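Local coordinates for protein Sso-CP2 metallo-carboxypetidase (Sulfolobus solfataricus, PDB 4MMO) that probably acts as a zinc-dependent carboxypeptidase of the M20 family, removing residues from the C-terminal ends of peptides, at residues A[243-248]-A[276-281]; A[181-186]-A[319-324]; A[146-151]-A[383-388]; A[349-354]-A[358-363]. All blocks are in the same frame, centred on the assembly; numbering follows the deposited sequence.

Overall arrangement
Interactions 2 and 3 are buried and purely apolar: the first packs a helix on the five-stranded antiparallel sheet, the second joins two helices beside the mixed sheet next to the zinc site. Interaction 1, partly buried, brings two helix ends together through one aromatic contact and one close carbon-oxygen approach. Interactions 1 and 2 both have residues beside their contacts that pack on the second subunit, Leu276 and Tyr184; interactions 3 and 4 have none. Interaction 4, the farthest from the chain centre, is local, and its main tie is a backbone hydrogen bond. Interactions 3 and 4 touch, with Met383 CE 3.9 Å from Thr349 CG2; interactions 1 and 2 are nested inside the chain loop closed by interaction 3.

Interaction 1 of 4, residues A[243-248]-A[276-281]; sequences ELIKKY and LLTYPT
The first torsion of Tyr248 (chi1 -170°) sets its CG opposite the backbone N and turns the ring toward Leu277, while in Leu277 (chi1 -58°) CG stands opposite the carbonyl carbon and carries CD1 to that ring. This is helix-helix packing between C-terminal turns: the last turn of helix 239-247 and the first residue beyond it meet the last turn of helix 269-278. Ile245 and Leu277 mark the nearest approach of the backbones, with their CA atoms 8.0 Å apart. CD1 of Leu277 sits over one face of the tyrosine ring, 4.0 Å from Tyr248 CD2, an aliphatic-on-aromatic contact made by a single methyl group. Ile374 of strand 372-374 touches both Tyr248 and Leu277, giving the pair a common neighbour, and Ala273, one turn earlier on helix 269-278, touches both Ile245 and Tyr248. The helix end that bears Leu277 is anchored through its carbonyls: Leu277 O accepts a hydrogen bond from Asn376 ND2, and Lys180 NZ bonds to the O atoms of Leu276 and Tyr279. Leu276 also packs on Ser199 of the second subunit, which places this edge of the contact near the dimer interface. At the other edge the side chains of Ile245 and Thr278 run almost perpendicular to each other, and the terminal methyl CD1 of Ile245 comes to 3.3 Å from Thr278 OG1.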
loop_
_atom_site.group_PDB
_atom_site.type_symbol
_atom_site.label_atom_id
_atom_site.label_comp_id
_atom_site.label_asym_id
_atom_site.label_seq_id
_atom_site.Cartn_x
_atom_site.Cartn_y
_atom_site.Cartn_z
ATOM N N GLU A 243 -35.901 17.980 3.471
ATOM C CA GLU A 243 -35.998 19.135 4.354
ATOM C C GLU A 243 -34.894 19.120 5.409
ATOM O O GLU A 243 -34.231 20.130 5.637
ATOM C CB GLU A 243 -37.367 19.165 5.037
ATOM N N LEU A 244 -34.699 17.970 6.050
ATOM C CA LEU A 244 -33.692 17.843 7.100
ATOM C C LEU A 244 -32.293 18.109 6.556
ATOM O O LEU A 244 -31.460 18.719 7.231
ATOM C CB LEU A 244 -33.761 16.456 7.745
ATOM C CG LEU A 244 -35.067 16.130 8.479
ATOM C CD1 LEU A 244 -35.077 14.682 8.943
ATOM C CD2 LEU A 244 -35.283 17.061 9.664
ATOM N N ILE A 245 -32.038 17.664 5.331
ATOM C CA ILE A 245 -30.743 17.892 4.701
ATOM C C ILE A 245 -30.524 19.386 4.483
ATOM O O ILE A 245 -29.402 19.885 4.613
ATOM C CB ILE A 245 -30.628 17.127 3.365
ATOM C CG1 ILE A 245 -30.562 15.621 3.639
ATOM C CG2 ILE A 245 -29.387 17.565 2.585
ATOM C CD1 ILE A 245 -30.680 14.759 2.406
ATOM N N LYS A 246 -31.602 20.096 4.162
ATOM C CA LYS A 246 -31.541 21.539 3.950
ATOM C C LYS A 246 -31.199 22.273 5.245
ATOM O O LYS A 246 -30.519 23.296 5.225
ATOM C CB LYS A 246 -32.872 22.051 3.398
ATOM N N LYS A 247 -31.669 21.741 6.368
ATOM C CA LYS A 247 -31.432 22.359 7.670
ATOM C C LYS A 247 -30.085 21.959 8.270
ATOM O O LYS A 247 -29.610 22.599 9.206
ATOM C CB LYS A 247 -32.548 21.979 8.646
ATOM C CG LYS A 247 -33.927 22.476 8.247
ATOM C CD LYS A 247 -34.995 21.921 9.176
ATOM C CE LYS A 247 -36.394 22.127 8.619
ATOM N NZ LYS A 247 -37.160 20.849 8.574
ATOM N N TYR A 248 -29.477 20.899 7.746
ATOM C CA TYR A 248 -28.210 20.415 8.290
ATOM C C TYR A 248 -27.168 21.522 8.219
ATOM O O TYR A 248 -26.826 21.998 7.137
ATOM C CB TYR A 248 -27.730 19.167 7.546
ATOM C CG TYR A 248 -26.550 18.478 8.201
ATOM C CD1 TYR A 248 -26.522 18.254 9.570
ATOM C CD2 TYR A 248 -25.470 18.039 7.445
ATOM C CE1 TYR A 248 -25.446 17.625 10.172
ATOM C CE2 TYR A 248 -24.390 17.407 8.038
ATOM C CZ TYR A 248 -24.386 17.202 9.401
ATOM O OH TYR A 248 -23.316 16.574 9.996
ATOM N N LEU A 276 -22.511 13.933 1.707
ATOM C CA LEU A 276 -22.096 13.232 2.912
ATOM C C LEU A 276 -23.160 12.249 3.401
ATOM O O LEU A 276 -22.844 11.119 3.772
ATOM C CB LEU A 276 -21.789 14.255 4.007
ATOM C CG LEU A 276 -21.164 13.746 5.304
ATOM C CD1 LEU A 276 -19.855 13.010 5.038
ATOM C CD2 LEU A 276 -20.939 14.912 6.248
ATOM N N LEU A 277 -24.417 12.683 3.388
ATOM C CA LEU A 277 -25.502 11.904 3.979
ATOM C C LEU A 277 -26.263 11.011 2.990
ATOM O O LEU A 277 -26.893 10.037 3.406
ATOM C CB LEU A 277 -26.492 12.843 4.678
ATOM C CG LEU A 277 -25.938 13.747 5.784
ATOM C CD1 LEU A 277 -27.077 14.504 6.457
ATOM C CD2 LEU A 277 -25.140 12.957 6.815
ATOM N N THR A 278 -26.190 11.328 1.697
ATOM C CA THR A 278 -27.068 10.709 0.693
ATOM C C THR A 278 -26.350 9.829 -0.342
ATOM O O THR A 278 -26.968 8.939 -0.925
ATOM C CB THR A 278 -27.905 11.803 -0.045
ATOM O OG1 THR A 278 -28.722 12.493 0.908
ATOM C CG2 THR A 278 -28.803 11.212 -1.125
ATOM N N TYR A 279 -25.059 10.059 -0.573
ATOM C CA TYR A 279 -24.348 9.330 -1.630
ATOM C C TYR A 279 -23.784 7.988 -1.153
ATOM O O TYR A 279 -23.078 7.931 -0.141
ATOM C CB TYR A 279 -23.189 10.158 -2.193
ATOM C CG TYR A 279 -23.576 11.430 -2.918
ATOM C CD1 TYR A 279 -24.904 11.805 -3.068
ATOM C CD2 TYR A 279 -22.598 12.255 -3.459
ATOM C CE1 TYR A 279 -25.244 12.972 -3.733
ATOM C CE2 TYR A 279 -22.925 13.417 -4.118
ATOM C CZ TYR A 279 -24.248 13.773 -4.255
ATOM O OH TYR A 279 -24.570 14.935 -4.916
ATOM N N PRO A 280 -24.076 6.902 -1.889
ATOM C CA PRO A 280 -23.351 5.660 -1.608
ATOM C C PRO A 280 -21.924 5.763 -2.148
ATOM O O PRO A 280 -21.683 6.615 -2.999
ATOM C CB PRO A 280 -24.151 4.608 -2.376
ATOM C CG PRO A 280 -24.756 5.360 -3.510
ATOM C CD PRO A 280 -25.059 6.733 -2.976
ATOM N N THR A 281 -21.002 4.932 -1.668
ATOM C CA THR A 281 -19.603 5.042 -2.078
ATOM C C THR A 281 -18.982 3.717 -2.484
ATOM O O THR A 281 -19.482 2.647 -2.143
ATOM C CB THR A 281 -18.727 5.608 -0.945
ATOM O OG1 THR A 281 -18.650 4.656 0.126
ATOM C CG2 THR A 281 -19.297 6.921 -0.430
#

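Interaction 2 of 4, residues A[181-186]-A[319-324]; sequences GLLYVE and YKVFEL
Leu183 and Val185 pack against Val321 and Phe322 in a buried, wholly apolar strand-on-helix contact, where helix 318-331 lies on one face of the antiparallel sheet in the dimerisation-family part of the chain. The axes of the two short segments approach to 9.0 Å and diverge by 41°, and both run in roughly the same direction. One methyl of Leu183 does most of the work: CD2 reaches the helix backbone, 3.8 Å from Phe322 N. The same CD2 lies 4.0 Å from both Phe322 CB and Val321 CG1, and thus rests where two consecutive helical residues meet. With chi1 at -171°, the ring of Phe322 swings along the strand to Val185, whose CG2 is 4.2 Å from Phe322 CE1 and approaches the ring at a slant. Tyr184, between the two inward-facing residues, projects from the opposite face of the strand and packs on Ser296 of the second subunit. Helices packed on one face of an antiparallel sheet are characteristic of the M20 dimerisation domain, and this contact is consistent with it. Strand 178-190 pairs with strands 299-312 and 337-348, and the latter lines the contact too, with Phe343 touching Leu183 and Ala340 touching Phe322.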
loop_
_atom_site.group_PDB
_atom_site.type_symbol
_atom_site.label_atom_id
_atom_site.label_comp_id
_atom_site.label_asym_id
_atom_site.label_seq_id
_atom_site.Cartn_x
_atom_site.Cartn_y
_atom_site.Cartn_z
ATOM N N GLY A 181 -25.334 1.750 5.097
ATOM C CA GLY A 181 -24.937 0.358 5.164
ATOM C C GLY A 181 -23.455 0.224 4.891
ATOM O O GLY A 181 -22.768 1.225 4.688
ATOM N N LEU A 182 -22.961 -1.010 4.869
ATOM C CA LEU A 182 -21.535 -1.235 4.705
ATOM C C LEU A 182 -21.200 -2.596 4.110
ATOM O O LEU A 182 -21.853 -3.595 4.404
ATOM C CB LEU A 182 -20.830 -1.076 6.054
ATOM C CG LEU A 182 -19.302 -1.107 6.039
ATOM C CD1 LEU A 182 -18.729 -0.045 5.114
ATOM C CD2 LEU A 182 -18.786 -0.906 7.448
ATOM N N LEU A 183 -20.165 -2.610 3.275
ATOM C CA LEU A 183 -19.606 -3.835 2.721
ATOM C C LEU A 183 -18.090 -3.686 2.617
ATOM O O LEU A 183 -17.603 -2.911 1.796
ATOM C CB LEU A 183 -20.196 -4.112 1.333
ATOM C CG LEU A 183 -19.632 -5.338 0.604
ATOM C CD1 LEU A 183 -20.021 -6.618 1.327
ATOM C CD2 LEU A 183 -20.089 -5.381 -0.847
ATOM N N TYR A 184 -17.352 -4.409 3.459
ATOM C CA TYR A 184 -15.897 -4.473 3.348
ATOM C C TYR A 184 -15.519 -5.585 2.386
ATOM O O TYR A 184 -16.080 -6.678 2.442
ATOM C CB TYR A 184 -15.231 -4.766 4.696
ATOM C CG TYR A 184 -15.250 -3.635 5.694
ATOM C CD1 TYR A 184 -14.660 -2.414 5.400
ATOM C CD2 TYR A 184 -15.830 -3.801 6.948
ATOM C CE1 TYR A 184 -14.667 -1.380 6.317
ATOM C CE2 TYR A 184 -15.837 -2.774 7.875
ATOM C CZ TYR A 184 -15.253 -1.566 7.555
ATOM O OH TYR A 184 -15.263 -0.542 8.474
ATOM N N VAL A 185 -14.556 -5.309 1.516
ATOM C CA VAL A 185 -14.079 -6.302 0.565
ATOM C C VAL A 185 -12.568 -6.219 0.424
ATOM O O VAL A 185 -11.994 -5.128 0.410
ATOM C CB VAL A 185 -14.734 -6.111 -0.815
ATOM C CG1 VAL A 185 -14.071 -6.995 -1.871
ATOM C CG2 VAL A 185 -16.217 -6.414 -0.733
ATOM N N GLU A 186 -11.933 -7.381 0.331
ATOM C CA GLU A 186 -10.512 -7.456 0.026
ATOM C C GLU A 186 -10.303 -8.244 -1.255
ATOM O O GLU A 186 -10.809 -9.356 -1.396
ATOM C CB GLU A 186 -9.740 -8.110 1.163
ATOM C CG GLU A 186 -8.275 -8.333 0.818
ATOM C CD GLU A 186 -7.409 -8.553 2.038
ATOM O OE1 GLU A 186 -7.854 -9.258 2.969
ATOM O OE2 GLU A 186 -6.283 -8.014 2.064
ATOM N N TYR A 319 -25.457 -7.760 0.721
ATOM C CA TYR A 319 -25.267 -9.075 0.123
ATOM C C TYR A 319 -25.552 -9.028 -1.379
ATOM O O TYR A 319 -24.909 -9.720 -2.161
ATOM C CB TYR A 319 -26.142 -10.117 0.822
ATOM C CG TYR A 319 -25.746 -10.344 2.263
ATOM C CD1 TYR A 319 -24.689 -11.181 2.586
ATOM C CD2 TYR A 319 -26.423 -9.714 3.301
ATOM C CE1 TYR A 319 -24.316 -11.390 3.896
ATOM C CE2 TYR A 319 -26.053 -9.917 4.623
ATOM C CZ TYR A 319 -24.997 -10.758 4.910
ATOM O OH TYR A 319 -24.615 -10.977 6.215
ATOM N N LYS A 320 -26.501 -8.196 -1.785
ATOM C CA LYS A 320 -26.778 -8.027 -3.204
ATOM C C LYS A 320 -25.646 -7.261 -3.896
ATOM O O LYS A 320 -25.220 -7.626 -4.991
ATOM C CB LYS A 320 -28.103 -7.302 -3.403
ATOM C CG LYS A 320 -28.508 -7.160 -4.855
ATOM C CD LYS A 320 -29.955 -6.720 -4.982
ATOM C CE LYS A 320 -30.373 -6.604 -6.437
ATOM N NZ LYS A 320 -31.808 -6.228 -6.574
ATOM N N VAL A 321 -25.158 -6.203 -3.254
ATOM C CA VAL A 321 -24.094 -5.390 -3.831
ATOM C C VAL A 321 -22.852 -6.248 -4.035
ATOM O O VAL A 321 -22.138 -6.093 -5.024
ATOM C CB VAL A 321 -23.768 -4.171 -2.938
ATOM C CG1 VAL A 321 -22.506 -3.457 -3.415
ATOM C CG2 VAL A 321 -24.942 -3.204 -2.928
ATOM N N PHE A 322 -22.616 -7.165 -3.102
ATOM C CA PHE A 322 -21.498 -8.092 -3.200
ATOM C C PHE A 322 -21.624 -8.954 -4.450
ATOM O O PHE A 322 -20.634 -9.236 -5.120
ATOM C CB PHE A 322 -21.439 -8.979 -1.955
ATOM C CG PHE A 322 -20.201 -9.830 -1.868
ATOM C CD1 PHE A 322 -18.943 -9.272 -2.042
ATOM C CD2 PHE A 322 -20.293 -11.183 -1.587
ATOM C CE1 PHE A 322 -17.801 -10.051 -1.953
ATOM C CE2 PHE A 322 -19.153 -11.967 -1.493
ATOM C CZ PHE A 322 -17.907 -11.399 -1.675
ATOM N N GLU A 323 -22.847 -9.369 -4.767
ATOM C CA GLU A 323 -23.078 -10.198 -5.946
ATOM C C GLU A 323 -22.889 -9.379 -7.219
ATOM O O GLU A 323 -22.323 -9.867 -8.199
ATOM C CB GLU A 323 -24.484 -10.817 -5.912
ATOM C CG GLU A 323 -24.802 -11.709 -7.106
ATOM C CD GLU A 323 -23.794 -12.835 -7.295
ATOM O OE1 GLU A 323 -23.303 -13.382 -6.283
ATOM O OE2 GLU A 323 -23.491 -13.172 -8.460
ATOM N N LEU A 324 -23.368 -8.138 -7.204
ATOM C CA LEU A 324 -23.195 -7.241 -8.342
ATOM C C LEU A 324 -21.714 -6.962 -8.577
ATOM O O LEU A 324 -21.245 -6.945 -9.715
ATOM C CB LEU A 324 -23.937 -5.924 -8.111
ATOM C CG LEU A 324 -25.464 -5.984 -8.048
ATOM C CD1 LEU A 324 -26.029 -4.589 -7.842
ATOM C CD2 LEU A 324 -26.052 -6.609 -9.306
#

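Interaction 3 of 4, residues A[146-151]-A[383-388]; sequences DYIEKN and MGLFVY
Ile148 inserts its terminal methyl between Leu385 and Phe386, and this one group makes the whole tightly packed part of the contact between helices 144-149 and 383-389. CD1 of Ile148 lies 4.0 Å from Leu385 CB and 4.1 Å from Leu385 CD1. It also stands 4.0 Å above the plane of the Phe386 ring, displaced toward the rim near CE1 and CZ, so the isoleucine meets a face of the ring and not its edge. The CB of Phe386 points away from helix 144-149, but chi1 of -65° brings the ring back beside Ile148. All three residues are buried, and Leu390 closes in on Ile148 as well. The flanks are looser: Glu149 stays at least 6.2 Å from the other segment, and it is exposed, as are Asp146, Lys150 and Tyr388. Inward, Phe386 meets the ring of Tyr69 and touches Leu132, both on strands of the mixed sheet. Its side chain is about 9 Å from those of the zinc ligand Glu163 and of Glu137, a zinc-binding residue whose metal is not bound to this chain in the model. Helices packed beside a mixed sheet whose strand ends and loops supply metal ligands are characteristic of the catalytic domain of M20 zinc exopeptidases.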
loop_
_atom_site.group_PDB
_atom_site.type_symbol
_atom_site.label_atom_id
_atom_site.label_comp_id
_atom_site.label_asym_id
_atom_site.label_seq_id
_atom_site.Cartn_x
_atom_site.Cartn_y
_atom_site.Cartn_z
ATOM N N ASP A 146 -26.053 -13.225 14.669
ATOM C CA ASP A 146 -26.306 -14.608 15.061
ATOM C C ASP A 146 -26.921 -14.667 16.451
ATOM O O ASP A 146 -27.817 -15.469 16.712
ATOM C CB ASP A 146 -25.011 -15.426 15.034
ATOM C CG ASP A 146 -24.500 -15.671 13.627
ATOM O OD1 ASP A 146 -25.322 -15.701 12.688
ATOM O OD2 ASP A 146 -23.274 -15.841 13.461
ATOM N N TYR A 147 -26.442 -13.812 17.345
ATOM C CA TYR A 147 -26.999 -13.751 18.687
ATOM C C TYR A 147 -28.438 -13.226 18.676
ATOM O O TYR A 147 -29.302 -13.742 19.384
ATOM C CB TYR A 147 -26.138 -12.873 19.589
ATOM C CG TYR A 147 -26.861 -12.462 20.842
ATOM C CD1 TYR A 147 -27.018 -13.348 21.897
ATOM C CD2 TYR A 147 -27.401 -11.193 20.965
ATOM C CE1 TYR A 147 -27.691 -12.977 23.042
ATOM C CE2 TYR A 147 -28.073 -10.816 22.105
ATOM C CZ TYR A 147 -28.217 -11.709 23.141
ATOM O OH TYR A 147 -28.886 -11.334 24.280
ATOM N N ILE A 148 -28.694 -12.201 17.872
ATOM C CA ILE A 148 -30.016 -11.581 17.842
ATOM C C ILE A 148 -31.051 -12.517 17.227
ATOM O O ILE A 148 -32.182 -12.599 17.706
ATOM C CB ILE A 148 -29.992 -10.234 17.081
ATOM C CG1 ILE A 148 -29.241 -9.190 17.910
ATOM C CG2 ILE A 148 -31.414 -9.740 16.781
ATOM C CD1 ILE A 148 -29.011 -7.870 17.202
ATOM N N GLU A 149 -30.663 -13.228 16.174
ATOM C CA GLU A 149 -31.601 -14.100 15.471
ATOM C C GLU A 149 -32.077 -15.266 16.338
ATOM O O GLU A 149 -33.130 -15.844 16.074
ATOM C CB GLU A 149 -30.980 -14.632 14.177
ATOM C CG GLU A 149 -30.634 -13.554 13.152
ATOM C CD GLU A 149 -31.852 -12.984 12.438
ATOM O OE1 GLU A 149 -32.988 -13.172 12.922
ATOM O OE2 GLU A 149 -31.668 -12.347 11.382
ATOM N N LYS A 150 -31.308 -15.605 17.370
ATOM C CA LYS A 150 -31.675 -16.704 18.265
ATOM C C LYS A 150 -32.419 -16.199 19.508
ATOM O O LYS A 150 -32.911 -16.996 20.307
ATOM C CB LYS A 150 -30.429 -17.502 18.675
ATOM C CG LYS A 150 -29.786 -17.047 19.977
ATOM C CD LYS A 150 -28.448 -17.732 20.228
ATOM C CE LYS A 150 -27.987 -17.547 21.669
ATOM N NZ LYS A 150 -28.834 -18.306 22.632
ATOM N N ASN A 151 -32.508 -14.879 19.656
ATOM C CA ASN A 151 -33.114 -14.270 20.838
ATOM C C ASN A 151 -34.148 -13.204 20.485
ATOM O O ASN A 151 -34.344 -12.251 21.239
ATOM C CB ASN A 151 -32.023 -13.660 21.723
ATOM C CG ASN A 151 -31.076 -14.707 22.285
ATOM O OD1 ASN A 151 -29.892 -14.741 21.948
ATOM N ND2 ASN A 151 -31.597 -15.565 23.148
ATOM N N MET A 383 -27.680 -0.663 13.391
ATOM C CA MET A 383 -29.086 -0.294 13.503
ATOM C C MET A 383 -29.952 -1.204 12.640
ATOM O O MET A 383 -31.076 -1.547 13.013
ATOM C CB MET A 383 -29.263 1.158 13.063
ATOM C CG MET A 383 -30.604 1.778 13.394
ATOM S SD MET A 383 -30.525 3.572 13.197
ATOM C CE MET A 383 -32.236 4.030 13.441
ATOM N N GLY A 384 -29.413 -1.602 11.492
ATOM C CA GLY A 384 -30.121 -2.460 10.555
ATOM C C GLY A 384 -30.624 -3.754 11.159
ATOM O O GLY A 384 -31.705 -4.221 10.812
ATOM N N LEU A 385 -29.847 -4.336 12.065
ATOM C CA LEU A 385 -30.245 -5.586 12.701
ATOM C C LEU A 385 -31.496 -5.390 13.544
ATOM O O LEU A 385 -32.405 -6.217 13.525
ATOM C CB LEU A 385 -29.114 -6.126 13.578
ATOM C CG LEU A 385 -27.793 -6.398 12.865
ATOM C CD1 LEU A 385 -26.794 -6.990 13.844
ATOM C CD2 LEU A 385 -27.993 -7.318 11.660
ATOM N N PHE A 386 -31.540 -4.289 14.283
ATOM C CA PHE A 386 -32.645 -4.042 15.194
ATOM C C PHE A 386 -33.916 -3.699 14.424
ATOM O O PHE A 386 -35.007 -4.144 14.777
ATOM C CB PHE A 386 -32.268 -2.940 16.185
ATOM C CG PHE A 386 -31.140 -3.323 17.098
ATOM C CD1 PHE A 386 -31.377 -4.102 18.219
ATOM C CD2 PHE A 386 -29.843 -2.929 16.825
ATOM C CE1 PHE A 386 -30.344 -4.471 19.057
ATOM C CE2 PHE A 386 -28.802 -3.291 17.664
ATOM C CZ PHE A 386 -29.053 -4.064 18.780
ATOM N N VAL A 387 -33.770 -2.935 13.351
ATOM C CA VAL A 387 -34.918 -2.527 12.552
ATOM C C VAL A 387 -35.449 -3.672 11.688
ATOM O O VAL A 387 -36.651 -3.909 11.642
ATOM C CB VAL A 387 -34.565 -1.325 11.657
ATOM C CG1 VAL A 387 -35.731 -0.961 10.743
ATOM C CG2 VAL A 387 -34.179 -0.135 12.515
ATOM N N TYR A 388 -34.555 -4.386 11.010
ATOM C CA TYR A 388 -34.973 -5.381 10.024
ATOM C C TYR A 388 -35.133 -6.782 10.600
ATOM O O TYR A 388 -36.076 -7.491 10.249
ATOM C CB TYR A 388 -33.991 -5.408 8.851
ATOM C CG TYR A 388 -33.953 -4.106 8.084
ATOM C CD1 TYR A 388 -35.128 -3.486 7.676
ATOM C CD2 TYR A 388 -32.751 -3.487 7.787
ATOM C CE1 TYR A 388 -35.104 -2.294 6.983
ATOM C CE2 TYR A 388 -32.717 -2.289 7.091
ATOM C CZ TYR A 388 -33.894 -1.699 6.694
ATOM O OH TYR A 388 -33.865 -0.509 6.005
#

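Interaction 4 of 4, residues A[349-354]-A[358-363]; sequences TSVNST and AMIESA
Thr354 and Ala358 are joined by the first-turn hydrogen bond of helix 354-367, the main tie between 349-354 and 358-363. Ala358 N donates to Thr354 O over 2.7 Å, nearly straight at 173°, with the donor tilted 21° from the carbonyl plane. The methyl of Ala358 lies alongside the same acceptor, its CB 3.3 Å from Thr354 O. A lighter apolar contact is added farther along, where CG2 of Val351 in the incoming loop faces CD1 of Ile360 at 4.3 Å; chi1 of -71° in Ile360 places CG1 opposite the carbonyl carbon and extends CD1 toward the loop. In the next shell the helix start is fixed by Ser353 at the N-cap, whose OG accepts a hydrogen bond from Val356 N and so satisfies one of the amides that the first turn cannot pair internally. Just before it, Ser350 OG accepts from Asn352 N at 2.7 Å, forming an ST turn that shapes the loop on its way into the cap. At the start of the loop, Thr349 OG1 lies within hydrogen-bonding distance of the carbonyl oxygens of Leu177 and Ala395, which share its single proton or compete for it. The loop thus leads from strand 337-348 into helix 354-367, which packs against helix 417-433: Met359 touches Phe430 there, while Ser362 and Ala363 both rest on His426.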
loop_
_atom_site.group_PDB
_atom_site.type_symbol
_atom_site.label_atom_id
_atom_site.label_comp_id
_atom_site.label_asym_id
_atom_site.label_seq_id
_atom_site.Cartn_x
_atom_site.Cartn_y
_atom_site.Cartn_z
ATOM N N THR A 349 -35.397 5.909 9.598
ATOM C CA THR A 349 -36.661 5.786 10.315
ATOM C C THR A 349 -37.365 7.134 10.402
ATOM O O THR A 349 -36.791 8.173 10.073
ATOM C CB THR A 349 -36.451 5.227 11.734
ATOM O OG1 THR A 349 -35.717 6.170 12.521
ATOM C CG2 THR A 349 -35.696 3.908 11.679
ATOM N N SER A 350 -38.609 7.106 10.861
ATOM C CA SER A 350 -39.454 8.292 10.871
ATOM C C SER A 350 -39.118 9.265 11.997
ATOM O O SER A 350 -38.817 8.865 13.121
ATOM C CB SER A 350 -40.922 7.885 10.986
ATOM O OG SER A 350 -41.718 8.999 11.343
ATOM N N VAL A 351 -39.195 10.552 11.683
ATOM C CA VAL A 351 -39.029 11.601 12.679
ATOM C C VAL A 351 -40.265 11.677 13.583
ATOM O O VAL A 351 -40.240 12.314 14.634
ATOM C CB VAL A 351 -38.784 12.970 11.993
ATOM C CG1 VAL A 351 -40.054 13.464 11.285
ATOM C CG2 VAL A 351 -38.271 14.005 12.992
ATOM N N ASN A 352 -41.338 11.001 13.179
ATOM C CA ASN A 352 -42.633 11.141 13.846
ATOM C C ASN A 352 -42.910 10.101 14.917
ATOM O O ASN A 352 -43.953 10.145 15.569
ATOM C CB ASN A 352 -43.761 11.105 12.815
ATOM C CG ASN A 352 -43.712 12.280 11.873
ATOM O OD1 ASN A 352 -43.493 13.417 12.300
ATOM N ND2 ASN A 352 -43.891 12.016 10.582
ATOM N N SER A 353 -41.991 9.161 15.100
ATOM C CA SER A 353 -42.173 8.153 16.131
ATOM C C SER A 353 -42.109 8.842 17.483
ATOM O O SER A 353 -41.488 9.899 17.622
ATOM C CB SER A 353 -41.096 7.068 16.036
ATOM O OG SER A 353 -39.861 7.534 16.546
ATOM N N THR A 354 -42.748 8.248 18.481
ATOM C CA THR A 354 -42.738 8.822 19.819
ATOM C C THR A 354 -41.337 8.804 20.437
ATOM O O THR A 354 -40.968 9.726 21.173
ATOM C CB THR A 354 -43.715 8.087 20.747
ATOM O OG1 THR A 354 -43.472 6.680 20.673
ATOM C CG2 THR A 354 -45.153 8.369 20.333
ATOM N N ALA A 358 -39.862 12.090 21.907
ATOM C CA ALA A 358 -39.389 12.147 23.290
ATOM C C ALA A 358 -37.923 12.571 23.352
ATOM O O ALA A 358 -37.500 13.265 24.275
ATOM C CB ALA A 358 -39.574 10.798 23.962
ATOM N N MET A 359 -37.154 12.159 22.353
ATOM C CA MET A 359 -35.730 12.460 22.311
ATOM C C MET A 359 -35.481 13.932 21.947
ATOM O O MET A 359 -34.662 14.606 22.569
ATOM C CB MET A 359 -35.053 11.531 21.303
ATOM C CG MET A 359 -33.569 11.372 21.490
ATOM S SD MET A 359 -33.071 10.565 23.032
ATOM C CE MET A 359 -33.494 8.859 22.702
ATOM N N ILE A 360 -36.196 14.429 20.944
ATOM C CA ILE A 360 -36.106 15.838 20.558
ATOM C C ILE A 360 -36.496 16.777 21.703
ATOM O O ILE A 360 -35.819 17.770 21.963
ATOM C CB ILE A 360 -36.993 16.139 19.330
ATOM C CG1 ILE A 360 -36.377 15.502 18.084
ATOM C CG2 ILE A 360 -37.160 17.657 19.124
ATOM C CD1 ILE A 360 -37.219 15.628 16.825
ATOM N N GLU A 361 -37.591 16.467 22.384
ATOM C CA GLU A 361 -38.116 17.358 23.411
ATOM C C GLU A 361 -37.213 17.359 24.647
ATOM O O GLU A 361 -36.933 18.414 25.222
ATOM C CB GLU A 361 -39.553 16.965 23.775
ATOM C CG GLU A 361 -40.222 17.880 24.805
ATOM C CD GLU A 361 -41.634 17.439 25.175
ATOM O OE1 GLU A 361 -42.012 17.594 26.356
ATOM O OE2 GLU A 361 -42.367 16.938 24.294
ATOM N N SER A 362 -36.745 16.181 25.047
ATOM C CA SER A 362 -35.843 16.076 26.192
ATOM C C SER A 362 -34.526 16.798 25.928
ATOM O O SER A 362 -33.990 17.472 26.810
ATOM C CB SER A 362 -35.573 14.609 26.541
ATOM O OG SER A 362 -35.067 13.898 25.426
ATOM N N ALA A 363 -34.004 16.661 24.713
ATOM C CA ALA A 363 -32.734 17.295 24.365
ATOM C C ALA A 363 -32.878 18.808 24.467
ATOM O O ALA A 363 -31.997 19.509 24.958
ATOM C CB ALA A 363 -32.316 16.897 22.959
#